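Local atomic coordinates of integral membrane indolylacetylinositol arabinosyltransferase EmbC (PDB entry 7BVE), a protein that probably transfers arabinose units in building the arabinan of the mycobacterial cell wall, as a membrane-embedded glycosyltransferase that binds ethambutol. Residues A[740-748]-A[823-831]; A[875-886]-A[919-930]. All coordinates share one frame; numbering follows the deposited sequence.

Interaction 1: A[740-748]-A[823-831]; sequences QNANAGMLT and YGLNPATTP
The amide of Asn743 is the flat group that bridges the two loops. It reaches the backbone of 824-826 between two peptide groups, with Asn743 CG 3.8 Å from both Gly824 O and Asn826 N. Its first torsion sets CG beside the backbone N (chi1 -61°), and this carries the amide across to the other loop. The second flat group, the ring of Tyr823, turns from 740-748 to pack on Ser1024 and Pro1026 of strand 1020-1029. The backbone of Tyr823 stays in the contact: Ala742 CB lies 3.4 Å from Tyr823 O. Apolar side chains make up much of the remaining contact. Leu825 presents its CD2 branch, 4.1 Å from Ala742 CB and 3.9 Å from Met746 CE. The Met746 chain bends at chi2 and crosses Leu825 at about a right angle. Arg944 touches both Met746 and Leu825 and gives a weak bond to Ala742 O. Within the second loop, Thr830 N bonds Asn826 O at 3.1 Å. The contact joins a type I beta turn, Asn741 to Ala744, to an irregular loop. It is loop-to-loop packing between strands of the EmbC C-terminal domain.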
loop_
_atom_site.group_PDB
_atom_site.type_symbol
_atom_site.label_atom_id
_atom_site.label_comp_id
_atom_site.label_asym_id
_atom_site.label_seq_id
_atom_site.Cartn_x
_atom_site.Cartn_y
_atom_site.Cartn_z
ATOM N N GLN A 740 -22.401 33.326 18.897
ATOM C CA GLN A 740 -23.666 33.089 18.223
ATOM C C GLN A 740 -23.900 34.126 17.138
ATOM O O GLN A 740 -24.045 33.792 15.958
ATOM C CB GLN A 740 -24.794 33.111 19.245
ATOM C CG GLN A 740 -24.782 31.952 20.202
ATOM C CD GLN A 740 -25.869 32.067 21.234
ATOM O OE1 GLN A 740 -26.555 33.080 21.316
ATOM N NE2 GLN A 740 -26.046 31.024 22.021
ATOM N N ASN A 741 -23.934 35.397 17.521
ATOM C CA ASN A 741 -24.190 36.490 16.592
ATOM C C ASN A 741 -22.850 37.057 16.136
ATOM O O ASN A 741 -22.117 37.641 16.935
ATOM C CB ASN A 741 -25.041 37.562 17.264
ATOM C CG ASN A 741 -25.655 38.524 16.277
ATOM O OD1 ASN A 741 -25.507 38.366 15.067
ATOM N ND2 ASN A 741 -26.341 39.538 16.789
ATOM N N ALA A 742 -22.535 36.901 14.852
ATOM C CA ALA A 742 -21.281 37.398 14.299
ATOM C C ALA A 742 -21.339 38.864 13.900
ATOM O O ALA A 742 -20.405 39.348 13.260
ATOM C CB ALA A 742 -20.862 36.560 13.093
ATOM N N ASN A 743 -22.403 39.581 14.257
ATOM C CA ASN A 743 -22.552 40.994 13.939
ATOM C C ASN A 743 -22.453 41.870 15.177
ATOM O O ASN A 743 -22.832 43.042 15.134
ATOM C CB ASN A 743 -23.888 41.243 13.247
ATOM C CG ASN A 743 -24.019 40.494 11.950
ATOM O OD1 ASN A 743 -24.861 39.609 11.816
ATOM N ND2 ASN A 743 -23.185 40.844 10.981
ATOM N N ALA A 744 -21.959 41.322 16.283
ATOM C CA ALA A 744 -22.070 41.999 17.569
ATOM C C ALA A 744 -20.910 42.958 17.817
ATOM O O ALA A 744 -21.117 44.165 17.965
ATOM C CB ALA A 744 -22.163 40.963 18.693
ATOM N N GLY A 745 -19.688 42.439 17.860
ATOM C CA GLY A 745 -18.569 43.250 18.290
ATOM C C GLY A 745 -17.791 43.942 17.194
ATOM O O GLY A 745 -16.559 43.934 17.218
ATOM N N MET A 746 -18.484 44.546 16.232
ATOM C CA MET A 746 -17.824 45.317 15.187
ATOM C C MET A 746 -17.297 46.623 15.762
ATOM O O MET A 746 -18.002 47.309 16.506
ATOM C CB MET A 746 -18.789 45.602 14.040
ATOM C CG MET A 746 -19.167 44.400 13.202
ATOM S SD MET A 746 -17.793 43.796 12.214
ATOM C CE MET A 746 -18.481 42.285 11.555
ATOM N N LEU A 747 -16.059 46.965 15.417
ATOM C CA LEU A 747 -15.458 48.189 15.921
ATOM C C LEU A 747 -16.034 49.400 15.192
ATOM O O LEU A 747 -16.672 49.285 14.143
ATOM C CB LEU A 747 -13.939 48.142 15.766
ATOM C CG LEU A 747 -13.193 47.120 16.625
ATOM C CD1 LEU A 747 -11.732 47.051 16.245
ATOM C CD2 LEU A 747 -13.337 47.463 18.087
ATOM N N THR A 748 -15.806 50.577 15.765
ATOM C CA THR A 748 -16.312 51.772 15.114
ATOM C C THR A 748 -15.164 52.613 14.554
ATOM O O THR A 748 -14.075 52.648 15.136
ATOM C CB THR A 748 -17.167 52.610 16.080
ATOM O OG1 THR A 748 -17.705 53.746 15.396
ATOM C CG2 THR A 748 -16.386 53.062 17.313
ATOM N N TYR A 823 -21.005 32.980 7.872
ATOM C CA TYR A 823 -21.156 33.072 9.322
ATOM C C TYR A 823 -22.302 33.983 9.755
ATOM O O TYR A 823 -22.319 34.459 10.895
ATOM C CB TYR A 823 -19.852 33.514 10.002
ATOM C CG TYR A 823 -18.679 32.609 9.709
ATOM C CD1 TYR A 823 -18.664 31.301 10.141
ATOM C CD2 TYR A 823 -17.557 33.093 9.062
ATOM C CE1 TYR A 823 -17.597 30.472 9.881
ATOM C CE2 TYR A 823 -16.480 32.273 8.806
ATOM C CZ TYR A 823 -16.508 30.967 9.220
ATOM O OH TYR A 823 -15.440 30.146 8.973
ATOM N N GLY A 824 -23.262 34.238 8.874
ATOM C CA GLY A 824 -24.392 35.072 9.220
ATOM C C GLY A 824 -24.078 36.546 9.319
ATOM O O GLY A 824 -24.641 37.238 10.172
ATOM N N LEU A 825 -23.187 37.045 8.471
ATOM C CA LEU A 825 -22.852 38.462 8.469
ATOM C C LEU A 825 -23.890 39.227 7.661
ATOM O O LEU A 825 -24.262 38.806 6.563
ATOM C CB LEU A 825 -21.455 38.674 7.897
ATOM C CG LEU A 825 -20.277 38.209 8.741
ATOM C CD1 LEU A 825 -19.013 38.257 7.920
ATOM C CD2 LEU A 825 -20.147 39.102 9.947
ATOM N N ASN A 826 -24.357 40.341 8.204
ATOM C CA ASN A 826 -25.397 41.139 7.573
ATOM C C ASN A 826 -24.822 41.894 6.379
ATOM O O ASN A 826 -23.887 42.687 6.559
ATOM C CB ASN A 826 -25.973 42.121 8.588
ATOM C CG ASN A 826 -27.296 42.706 8.154
ATOM O OD1 ASN A 826 -27.832 42.356 7.107
ATOM N ND2 ASN A 826 -27.829 43.612 8.962
ATOM N N PRO A 827 -25.337 41.687 5.161
ATOM C CA PRO A 827 -24.796 42.417 4.003
ATOM C C PRO A 827 -25.112 43.898 4.013
ATOM O O PRO A 827 -24.403 44.669 3.354
ATOM C CB PRO A 827 -25.462 41.724 2.809
ATOM C CG PRO A 827 -25.897 40.401 3.324
ATOM C CD PRO A 827 -26.289 40.646 4.742
ATOM N N ALA A 828 -26.143 44.323 4.740
ATOM C CA ALA A 828 -26.505 45.731 4.804
ATOM C C ALA A 828 -25.653 46.528 5.782
ATOM O O ALA A 828 -25.856 47.739 5.900
ATOM C CB ALA A 828 -27.978 45.874 5.184
ATOM N N THR A 829 -24.714 45.890 6.489
ATOM C CA THR A 829 -23.907 46.613 7.465
ATOM C C THR A 829 -22.422 46.291 7.300
ATOM O O THR A 829 -21.569 47.057 7.760
ATOM C CB THR A 829 -24.389 46.276 8.882
ATOM O OG1 THR A 829 -25.820 46.277 8.899
ATOM C CG2 THR A 829 -23.933 47.328 9.895
ATOM N N THR A 830 -22.088 45.215 6.598
ATOM C CA THR A 830 -20.703 44.770 6.453
ATOM C C THR A 830 -20.203 45.069 5.047
ATOM O O THR A 830 -20.695 44.459 4.075
ATOM C CB THR A 830 -20.583 43.281 6.771
ATOM O OG1 THR A 830 -20.910 43.064 8.148
ATOM C CG2 THR A 830 -19.178 42.778 6.513
ATOM N N PRO A 831 -19.262 45.994 4.884
ATOM C CA PRO A 831 -18.663 46.214 3.568
ATOM C C PRO A 831 -17.671 45.123 3.218
ATOM O O PRO A 831 -17.060 44.504 4.086
ATOM C CB PRO A 831 -17.961 47.563 3.725
ATOM C CG PRO A 831 -17.658 47.647 5.161
ATOM C CD PRO A 831 -18.789 46.977 5.870
#

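Interaction 2: A[875-886]-A[919-930]; sequences EVEVQWATDEQA and EATQIRLVASDD. With CA (calcium ion), chain E.
Gln879 and Arg924 run alongside each other in the same direction, and NE and NH2 of the arginine share a single amide oxygen. Arg924 NH2 is 2.9 Å and Arg924 NE 3.2 Å from Gln879 OE1. That oxygen sits at the edge of the guanidinium, in its plane. The amide plane is turned 68° from the guanidinium plane, and both donors reach the oxygen from the same face, above the carbonyl plane. Gln879 points CG opposite its backbone N (chi1 -164°) and runs on extended to the arginine. Asn889 holds Arg924 NH1 by a weak bond.

Val878 and Ile923 pass at a slant, with Val878 CG1 3.9 Å from Ile923 CB. Val876 and Leu925 join this side; Phe897 of strand 895-899 touches Val876 and Val878, and Val865 touches Leu925. Trp880 CD1 meets Ala920 CB at 3.5 Å. Asp883 runs at about a right angle to Gln922.

At the far end two like charges come close, Glu875 OE2 4.1 Å from Asp930 OD2, with carboxylate planes 64° apart. Glu875 OE1 has a weak hydrogen bond to His936. Asp929 OD2 binds the calcium ion at 2.7 Å.

The backbones pair antiparallel, with Glu877-Val926 hydrogen-bonded and Val878-Leu925 non-hydrogen-bonded. Thr921 and Gln922 both face Ala881, a classic beta bulge; both N atoms bond Ala881 O, one from each face. Thr882 and Gln885 form a capping box, its Thr882 N bond weak, on a short, weakly bonded helix. The paired strands belong to the antiparallel sheet of the C-terminal domain, consistent with the galactose-binding-like beta fold of its family.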
loop_
_atom_site.group_PDB
_atom_site.type_symbol
_atom_site.label_atom_id
_atom_site.label_comp_id
_atom_site.label_asym_id
_atom_site.label_seq_id
_atom_site.Cartn_x
_atom_site.Cartn_y
_atom_site.Cartn_z
ATOM N N GLU A 875 0.812 38.888 4.779
ATOM C CA GLU A 875 0.151 39.768 3.774
ATOM C C GLU A 875 -0.755 40.793 4.468
ATOM O O GLU A 875 -0.706 41.979 4.083
ATOM C CB GLU A 875 -0.643 38.927 2.772
ATOM C CG GLU A 875 0.163 37.792 2.164
ATOM C CD GLU A 875 0.369 37.896 0.663
ATOM O OE1 GLU A 875 -0.635 37.842 -0.076
ATOM O OE2 GLU A 875 1.532 38.031 0.236
ATOM N N VAL A 876 -1.547 40.347 5.447
ATOM C CA VAL A 876 -2.483 41.205 6.164
ATOM C C VAL A 876 -1.914 41.486 7.545
ATOM O O VAL A 876 -1.484 40.563 8.245
ATOM C CB VAL A 876 -3.869 40.544 6.266
ATOM C CG1 VAL A 876 -4.868 41.494 6.896
ATOM C CG2 VAL A 876 -4.338 40.071 4.911
ATOM N N GLU A 877 -1.887 42.760 7.936
ATOM C CA GLU A 877 -1.314 43.151 9.216
ATOM C C GLU A 877 -2.225 44.156 9.902
ATOM O O GLU A 877 -3.160 44.686 9.304
ATOM C CB GLU A 877 0.082 43.758 9.053
ATOM C CG GLU A 877 1.123 42.794 8.522
ATOM C CD GLU A 877 2.482 43.426 8.397
ATOM O OE1 GLU A 877 2.596 44.637 8.678
ATOM O OE2 GLU A 877 3.431 42.717 8.004
ATOM N N VAL A 878 -1.940 44.407 11.175
ATOM C CA VAL A 878 -2.635 45.410 11.970
ATOM C C VAL A 878 -1.626 46.506 12.269
ATOM O O VAL A 878 -0.439 46.221 12.439
ATOM C CB VAL A 878 -3.211 44.799 13.271
ATOM C CG1 VAL A 878 -4.001 45.812 14.092
ATOM C CG2 VAL A 878 -4.089 43.636 12.953
ATOM N N GLN A 879 -2.075 47.753 12.298
ATOM C CA GLN A 879 -1.189 48.882 12.548
ATOM C C GLN A 879 -1.795 49.709 13.676
ATOM O O GLN A 879 -2.683 50.529 13.432
ATOM C CB GLN A 879 -1.017 49.684 11.268
ATOM C CG GLN A 879 0.137 50.654 11.225
ATOM C CD GLN A 879 0.244 51.288 9.860
ATOM O OE1 GLN A 879 -0.637 51.124 9.023
ATOM N NE2 GLN A 879 1.345 51.980 9.608
ATOM N N TRP A 880 -1.329 49.505 14.907
ATOM C CA TRP A 880 -1.937 50.202 16.031
ATOM C C TRP A 880 -1.201 51.497 16.337
ATOM O O TRP A 880 -0.024 51.657 16.026
ATOM C CB TRP A 880 -1.952 49.336 17.291
ATOM C CG TRP A 880 -0.610 49.040 17.885
ATOM C CD1 TRP A 880 0.087 49.798 18.790
ATOM C CD2 TRP A 880 0.180 47.878 17.653
ATOM N NE1 TRP A 880 1.272 49.186 19.106
ATOM C CE2 TRP A 880 1.354 48.003 18.420
ATOM C CE3 TRP A 880 0.016 46.747 16.858
ATOM C CZ2 TRP A 880 2.354 47.031 18.417
ATOM C CZ3 TRP A 880 0.998 45.791 16.856
ATOM C CH2 TRP A 880 2.157 45.934 17.628
ATOM N N ALA A 881 -1.900 52.402 17.013
ATOM C CA ALA A 881 -1.317 53.676 17.402
ATOM C C ALA A 881 -2.088 54.230 18.589
ATOM O O ALA A 881 -3.144 53.715 18.960
ATOM C CB ALA A 881 -1.332 54.679 16.247
ATOM N N THR A 882 -1.543 55.289 19.175
ATOM C CA THR A 882 -2.231 56.038 20.213
ATOM C C THR A 882 -3.033 57.163 19.558
ATOM O O THR A 882 -3.267 57.160 18.347
ATOM C CB THR A 882 -1.241 56.579 21.241
ATOM O OG1 THR A 882 -0.417 57.573 20.631
ATOM C CG2 THR A 882 -0.360 55.462 21.764
ATOM N N ASP A 883 -3.488 58.126 20.362
ATOM C CA ASP A 883 -4.182 59.290 19.814
ATOM C C ASP A 883 -3.222 60.181 19.031
ATOM O O ASP A 883 -3.471 60.521 17.867
ATOM C CB ASP A 883 -4.849 60.081 20.943
ATOM C CG ASP A 883 -6.034 59.357 21.554
ATOM O OD1 ASP A 883 -6.701 58.584 20.838
ATOM O OD2 ASP A 883 -6.302 59.569 22.754
ATOM N N GLU A 884 -2.102 60.551 19.655
ATOM C CA GLU A 884 -1.167 61.477 19.025
ATOM C C GLU A 884 -0.293 60.790 17.984
ATOM O O GLU A 884 0.318 61.470 17.153
ATOM C CB GLU A 884 -0.293 62.144 20.089
ATOM C CG GLU A 884 0.711 61.206 20.755
ATOM C CD GLU A 884 0.158 60.505 21.982
ATOM O OE1 GLU A 884 -1.070 60.553 22.208
ATOM O OE2 GLU A 884 0.958 59.892 22.720
ATOM N N GLN A 885 -0.193 59.459 18.022
ATOM C CA GLN A 885 0.573 58.769 16.992
ATOM C C GLN A 885 -0.235 58.624 15.713
ATOM O O GLN A 885 0.337 58.552 14.621
ATOM C CB GLN A 885 1.034 57.404 17.496
ATOM C CG GLN A 885 2.094 57.468 18.589
ATOM C CD GLN A 885 2.447 56.098 19.146
ATOM O OE1 GLN A 885 1.870 55.088 18.751
ATOM N NE2 GLN A 885 3.387 56.064 20.083
ATOM N N ALA A 886 -1.559 58.586 15.827
ATOM C CA ALA A 886 -2.419 58.585 14.655
ATOM C C ALA A 886 -2.787 59.992 14.218
ATOM O O ALA A 886 -3.230 60.184 13.080
ATOM C CB ALA A 886 -3.689 57.777 14.928
ATOM N N GLU A 919 -1.216 50.489 25.681
ATOM C CA GLU A 919 -1.333 51.918 25.445
ATOM C C GLU A 919 -1.931 52.237 24.085
ATOM O O GLU A 919 -2.159 53.412 23.785
ATOM C CB GLU A 919 0.032 52.605 25.574
ATOM C CG GLU A 919 1.002 52.324 24.433
ATOM C CD GLU A 919 1.900 51.126 24.683
ATOM O OE1 GLU A 919 1.607 50.329 25.595
ATOM O OE2 GLU A 919 2.908 50.985 23.960
ATOM N N ALA A 920 -2.184 51.227 23.256
ATOM C CA ALA A 920 -2.762 51.466 21.944
ATOM C C ALA A 920 -4.237 51.806 22.070
ATOM O O ALA A 920 -4.939 51.315 22.957
ATOM C CB ALA A 920 -2.591 50.247 21.050
ATOM N N THR A 921 -4.707 52.661 21.169
ATOM C CA THR A 921 -6.075 53.146 21.265
ATOM C C THR A 921 -6.798 52.956 19.939
ATOM O O THR A 921 -8.007 52.714 19.908
ATOM C CB THR A 921 -6.071 54.618 21.685
ATOM O OG1 THR A 921 -5.294 54.764 22.881
ATOM C CG2 THR A 921 -7.480 55.115 21.967
ATOM N N GLN A 922 -6.060 53.051 18.835
ATOM C CA GLN A 922 -6.639 53.037 17.501
ATOM C C GLN A 922 -5.845 52.077 16.632
ATOM O O GLN A 922 -4.614 52.068 16.689
ATOM C CB GLN A 922 -6.622 54.436 16.884
ATOM C CG GLN A 922 -7.390 55.467 17.685
ATOM C CD GLN A 922 -7.302 56.842 17.098
ATOM O OE1 GLN A 922 -6.689 57.040 16.056
ATOM N NE2 GLN A 922 -7.892 57.814 17.779
ATOM N N ILE A 923 -6.539 51.264 15.839
ATOM C CA ILE A 923 -5.885 50.317 14.948
ATOM C C ILE A 923 -6.292 50.612 13.507
ATOM O O ILE A 923 -7.175 51.425 13.237
ATOM C CB ILE A 923 -6.192 48.853 15.305
ATOM C CG1 ILE A 923 -7.675 48.557 15.152
ATOM C CG2 ILE A 923 -5.760 48.543 16.708
ATOM C CD1 ILE A 923 -8.001 47.098 15.255
ATOM N N ARG A 924 -5.643 49.912 12.577
ATOM C CA ARG A 924 -5.839 50.149 11.155
ATOM C C ARG A 924 -5.370 48.924 10.390
ATOM O O ARG A 924 -4.320 48.363 10.711
ATOM C CB ARG A 924 -5.070 51.395 10.705
ATOM C CG ARG A 924 -5.324 51.803 9.270
ATOM C CD ARG A 924 -4.660 53.122 8.927
ATOM N NE ARG A 924 -3.214 53.034 8.830
ATOM C CZ ARG A 924 -2.415 54.086 8.674
ATOM N NH1 ARG A 924 -2.920 55.306 8.603
ATOM N NH2 ARG A 924 -1.101 53.917 8.598
ATOM N N LEU A 925 -6.157 48.490 9.425
ATOM C CA LEU A 925 -5.792 47.290 8.645
ATOM C C LEU A 925 -4.798 47.691 7.559
ATOM O O LEU A 925 -4.683 48.863 7.273
ATOM C CB LEU A 925 -7.055 46.697 8.028
ATOM C CG LEU A 925 -7.893 45.798 8.929
ATOM C CD1 LEU A 925 -9.334 45.796 8.490
ATOM C CD2 LEU A 925 -7.364 44.394 8.889
ATOM N N VAL A 926 -4.149 46.721 6.939
ATOM C CA VAL A 926 -3.125 46.996 5.902
ATOM C C VAL A 926 -3.057 45.737 5.050
ATOM O O VAL A 926 -3.071 44.702 5.648
ATOM C CB VAL A 926 -1.778 47.191 6.604
ATOM C CG1 VAL A 926 -0.645 46.658 5.761
ATOM C CG2 VAL A 926 -1.506 48.608 7.063
ATOM N N ALA A 927 -3.037 45.818 3.720
ATOM C CA ALA A 927 -2.911 44.589 2.897
ATOM C C ALA A 927 -2.142 44.840 1.584
ATOM O O ALA A 927 -2.114 45.991 1.107
ATOM C CB ALA A 927 -4.259 43.994 2.647
ATOM N N SER A 928 -1.557 43.779 1.019
ATOM C CA SER A 928 -0.783 43.885 -0.247
ATOM C C SER A 928 -0.631 42.495 -0.876
ATOM O O SER A 928 -0.250 41.557 -0.148
ATOM C CB SER A 928 0.560 44.521 0.002
ATOM O OG SER A 928 1.325 43.745 0.914
ATOM N N ASP A 929 -0.887 42.385 -2.183
ATOM C CA ASP A 929 -0.768 41.085 -2.898
ATOM C C ASP A 929 0.517 41.094 -3.733
ATOM O O ASP A 929 0.661 41.990 -4.588
ATOM C CB ASP A 929 -2.003 40.815 -3.762
ATOM C CG ASP A 929 -1.900 39.530 -4.564
ATOM O OD1 ASP A 929 -0.839 38.880 -4.489
ATOM O OD2 ASP A 929 -2.881 39.190 -5.255
ATOM N N ASP A 930 1.402 40.122 -3.491
ATOM C CA ASP A 930 2.703 40.031 -4.210
ATOM C C ASP A 930 2.551 39.241 -5.516
ATOM O O ASP A 930 3.071 38.108 -5.572
ATOM C CB ASP A 930 3.781 39.418 -3.312
ATOM C CG ASP A 930 4.057 40.233 -2.060
ATOM O OD1 ASP A 930 3.381 41.266 -1.874
ATOM O OD2 ASP A 930 4.945 39.832 -1.283
HETATM CA CA CA E . -3.170 39.148 -7.977
#

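Both interactions lie in the EmbC C-terminal domain, with centres about 21 Å apart, and both are partly buried. Interaction 1 is a small meeting of loops made by apolar side chains and one amide. Interaction 2 buries far more surface, 976 Å² against 268 Å², and 11 of its 22 touching residues are buried, against 3 of 8. It is a strand pair, with backbone bonds, a buried arginine, and a calcium ion at one end. In the same sheet, strand 748-749, where 740-748 ends, pairs with 851-852, which in turn pairs with 922-928. They also touch directly, Leu747 CD1 lying 3.9 Å from Ile923 CD1. Arg852 lies between them, bonding Thr748 through its backbone and touching Thr921 and Gln922.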